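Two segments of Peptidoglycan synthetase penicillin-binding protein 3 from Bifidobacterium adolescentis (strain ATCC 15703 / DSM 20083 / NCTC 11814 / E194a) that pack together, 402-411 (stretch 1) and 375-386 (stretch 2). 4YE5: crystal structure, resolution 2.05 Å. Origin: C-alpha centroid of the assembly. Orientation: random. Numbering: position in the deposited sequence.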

# COMPACT_ATOMS: atom_id res chain seq x y z
N GLN A 402 14.25 12.34 18.79
CA GLN A 402 15.41 11.45 18.78
C GLN A 402 15.24 10.28 19.74
O GLN A 402 14.62 10.40 20.80
CB GLN A 402 16.71 12.21 19.12
CG GLN A 402 17.11 13.25 18.08
CD GLN A 402 18.37 14.01 18.48
OE1 GLN A 402 19.12 13.59 19.35
NE2 GLN A 402 18.60 15.15 17.83
N GLY A 403 15.81 9.14 19.37
CA GLY A 403 15.85 7.98 20.25
C GLY A 403 14.63 7.08 20.10
O GLY A 403 14.45 6.13 20.86
N TYR A 404 13.77 7.41 19.14
CA TYR A 404 12.66 6.54 18.75
C TYR A 404 12.52 6.67 17.25
O TYR A 404 13.01 7.64 16.68
CB TYR A 404 11.36 6.92 19.45
CG TYR A 404 10.74 8.27 19.10
CD1 TYR A 404 9.82 8.39 18.05
CD2 TYR A 404 11.03 9.42 19.85
CE1 TYR A 404 9.22 9.61 17.75
CE2 TYR A 404 10.43 10.65 19.54
CZ TYR A 404 9.53 10.74 18.50
OH TYR A 404 8.93 11.95 18.20
N THR A 405 11.90 5.69 16.60
CA THR A 405 11.84 5.73 15.14
C THR A 405 10.41 5.59 14.65
O THR A 405 9.57 4.99 15.33
CB THR A 405 12.60 4.57 14.52
OG1 THR A 405 11.97 3.34 14.94
CG2 THR A 405 14.08 4.59 14.93
N VAL A 406 10.15 6.12 13.45
CA VAL A 406 8.83 6.08 12.84
C VAL A 406 8.96 5.68 11.37
O VAL A 406 10.03 5.81 10.79
CB VAL A 406 8.20 7.48 12.88
CG1 VAL A 406 8.22 8.03 14.31
CG2 VAL A 406 8.98 8.44 11.94
N ASN A 407 7.87 5.20 10.76
CA ASN A 407 7.83 5.17 9.30
C ASN A 407 7.04 6.37 8.80
O ASN A 407 6.47 7.13 9.60
CB ASN A 407 7.30 3.84 8.74
CG ASN A 407 5.96 3.46 9.30
OD1 ASN A 407 5.02 4.26 9.32
ND2 ASN A 407 5.85 2.22 9.79
N VAL A 408 7.03 6.57 7.48
CA VAL A 408 6.37 7.74 6.95
C VAL A 408 4.87 7.77 7.22
O VAL A 408 4.29 8.85 7.40
CB VAL A 408 6.71 7.96 5.42
CG1 VAL A 408 5.96 6.96 4.53
CG2 VAL A 408 6.39 9.40 5.00
N MSE A 409 4.23 6.59 7.30
CA MSE A 409 2.79 6.54 7.54
C MSE A 409 2.46 6.98 8.97
O MSE A 409 1.48 7.70 9.22
CB MSE A 409 2.22 5.13 7.30
CG MSE A 409 2.34 4.62 5.86
SE MSE A 409 4.07 3.77 5.52
CE MSE A 409 3.84 2.07 6.46
N GLN A 410 3.26 6.52 9.92
CA GLN A 410 3.07 6.90 11.32
C GLN A 410 3.31 8.40 11.53
O GLN A 410 2.56 9.07 12.24
CB GLN A 410 4.04 6.12 12.20
CG GLN A 410 3.72 4.63 12.31
CD GLN A 410 4.80 3.90 13.06
OE1 GLN A 410 5.98 4.19 12.87
NE2 GLN A 410 4.41 2.95 13.92
N LEU A 411 4.37 8.92 10.92
CA LEU A 411 4.67 10.34 11.06
C LEU A 411 3.52 11.18 10.48
O LEU A 411 3.08 12.16 11.07
CB LEU A 411 5.97 10.66 10.32
CG LEU A 411 6.45 12.10 10.46
CD1 LEU A 411 6.55 12.44 11.92
CD2 LEU A 411 7.80 12.28 9.76
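Stretch 2, residues 375-386: NLPGESEGVLHP

Stretch 2 runs antiparallel to stretch 1 and has no regular helix or strand. Its later residues lie beside the extended residues around Tyr-404 and Thr-405, and its earlier residues lie beside the first turn of the helix that begins at Val-408. Together the two segments bury 456 Å². The residues that cover the most surface are Met-409, Val-383 and Thr-405.

Val-383 and Thr-405 lie side by side, with their CA atoms 5.1 Å apart. Both backbones are extended here, with phi/psi of -128/125 and -127/154. Thr-405 N donates to Val-383 O at 2.8 Å. In the other direction, Val-383 N reaches Thr-405 OG1 at 2.8 Å, and its bond to Thr-405 O, at 3.3 Å, is weak. The Thr-405 side chain, in the p rotamer, places OG1 within hydrogen-bonding distance of this amide. Next along, Tyr-404 CB lies 3.7 Å from Leu-384 CD1, an apolar contact. The end of the Tyr-404 side chain leads away from stretch 2. Water 3 links the two backbones: it accepts from His-385 N and donates to Gly-403 O, each at 2.8 Å.

Gly-382 comes close to stretch 1 and has positive phi, which favours glycine. A CB here would point toward stretch 1 and clash with Thr-405 O at 2.7 Å. Its amide N donates to Ser-380 OG at 3.0 Å.

Gln-410 ties the helix to this bend. Its NE2 donates to Glu-381 O at 2.9 Å and nearly straight, while its OE1 accepts from Asn-407 N at 3.0 Å. Asn-407 is the N-cap, and its OD1 accepts from Gln-410 N at 2.9 Å. The two side chains thus bond to each other's backbone amides. Asn-407 ND2 also donates to two waters. Water 1, at 3.1 Å from ND2, donates to Glu-379 OE2 at 2.7 Å. Water 2, at 3.2 Å from ND2, accepts from Ser-380 N at 2.8 Å.

Met-409 is a selenomethionine whose CA-to-CB bond points toward stretch 2. Its CE lies 3.6 Å from Glu-379 CG and 4.2 Å from Leu-376 CD1. Leu-376 to Glu-379 form a type II turn, with Glu-379 N donating to Leu-376 O at 3.2 Å. Gly-378 has phi/psi of 88/1, which suits glycine. Leu-376 N also donates to Glu-379 OE1 at 3.3 Å, so both ends of the turn are held together beside Met-409.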

# COMPACT_ATOMS: atom_id res chain seq x y z
N ASN A 375 -1.61 -3.06 7.60
CA ASN A 375 -1.16 -4.43 7.28
C ASN A 375 -0.39 -4.56 5.96
O ASN A 375 -0.47 -5.59 5.30
CB ASN A 375 -2.32 -5.42 7.26
CG ASN A 375 -3.10 -5.42 8.56
OD1 ASN A 375 -2.53 -5.40 9.65
ND2 ASN A 375 -4.43 -5.44 8.45
N LEU A 376 0.35 -3.53 5.58
CA LEU A 376 1.22 -3.62 4.40
C LEU A 376 2.33 -4.61 4.70
O LEU A 376 2.92 -4.58 5.79
CB LEU A 376 1.82 -2.24 4.10
CG LEU A 376 0.75 -1.24 3.62
CD1 LEU A 376 1.21 0.18 3.79
CD2 LEU A 376 0.42 -1.54 2.17
N PRO A 377 2.61 -5.53 3.75
CA PRO A 377 3.73 -6.45 3.96
C PRO A 377 5.04 -5.67 4.10
O PRO A 377 5.27 -4.75 3.32
CB PRO A 377 3.74 -7.29 2.68
CG PRO A 377 2.29 -7.28 2.23
CD PRO A 377 1.85 -5.86 2.53
N GLY A 378 5.86 -6.01 5.09
CA GLY A 378 7.17 -5.39 5.23
C GLY A 378 7.14 -4.10 6.04
O GLY A 378 8.16 -3.44 6.23
N GLU A 379 5.96 -3.75 6.52
CA GLU A 379 5.77 -2.57 7.36
C GLU A 379 6.28 -2.84 8.78
O GLU A 379 5.97 -3.87 9.35
CB GLU A 379 4.28 -2.23 7.41
CG GLU A 379 3.96 -1.01 8.24
CD GLU A 379 2.45 -0.80 8.41
OE1 GLU A 379 1.64 -1.40 7.67
OE2 GLU A 379 2.08 -0.02 9.31
N SER A 380 7.03 -1.90 9.35
CA SER A 380 7.50 -2.04 10.74
C SER A 380 6.61 -1.27 11.71
O SER A 380 5.90 -0.35 11.31
CB SER A 380 8.94 -1.52 10.86
OG SER A 380 9.34 -1.43 12.21
N GLU A 381 6.64 -1.62 13.00
CA GLU A 381 5.90 -0.84 13.98
C GLU A 381 6.72 0.34 14.49
O GLU A 381 6.22 1.17 15.25
CB GLU A 381 5.43 -1.71 15.16
CG GLU A 381 4.44 -2.79 14.75
CD GLU A 381 4.02 -3.66 15.91
OE1 GLU A 381 4.70 -3.65 16.96
OE2 GLU A 381 2.99 -4.36 15.77
N GLY A 382 7.99 0.41 14.09
CA GLY A 382 8.88 1.45 14.60
C GLY A 382 9.31 1.11 16.01
O GLY A 382 8.91 0.09 16.57
N VAL A 383 10.13 1.97 16.61
CA VAL A 383 10.65 1.68 17.94
C VAL A 383 10.41 2.85 18.87
O VAL A 383 10.78 3.97 18.57
CB VAL A 383 12.17 1.36 17.90
CG1 VAL A 383 12.71 1.15 19.31
CG2 VAL A 383 12.44 0.14 17.04
N LEU A 384 9.76 2.57 19.99
CA LEU A 384 9.64 3.53 21.08
C LEU A 384 9.78 2.76 22.38
O LEU A 384 8.87 2.01 22.75
CB LEU A 384 8.29 4.24 21.03
CG LEU A 384 8.02 5.15 22.24
CD1 LEU A 384 9.00 6.34 22.29
CD2 LEU A 384 6.56 5.64 22.24
N HIS A 385 10.91 2.92 23.06
CA HIS A 385 11.18 2.16 24.28
C HIS A 385 10.34 2.63 25.46
O HIS A 385 10.07 3.82 25.59
CB HIS A 385 12.66 2.25 24.64
CG HIS A 385 13.57 1.68 23.60
ND1 HIS A 385 14.52 2.44 22.94
CD2 HIS A 385 13.67 0.43 23.09
CE1 HIS A 385 15.15 1.69 22.07
NE2 HIS A 385 14.66 0.46 22.14
N PRO A 386 9.92 1.68 26.32
CA PRO A 386 9.19 2.02 27.55
C PRO A 386 9.96 3.05 28.38
O PRO A 386 11.19 3.00 28.41
CB PRO A 386 9.09 0.69 28.30
CG PRO A 386 10.07 -0.24 27.62
CD PRO A 386 10.13 0.23 26.19
O HOH W 1 3.51 0.91 11.34
O HOH W 2 7.92 0.46 8.18
O HOH W 3 12.45 5.24 22.53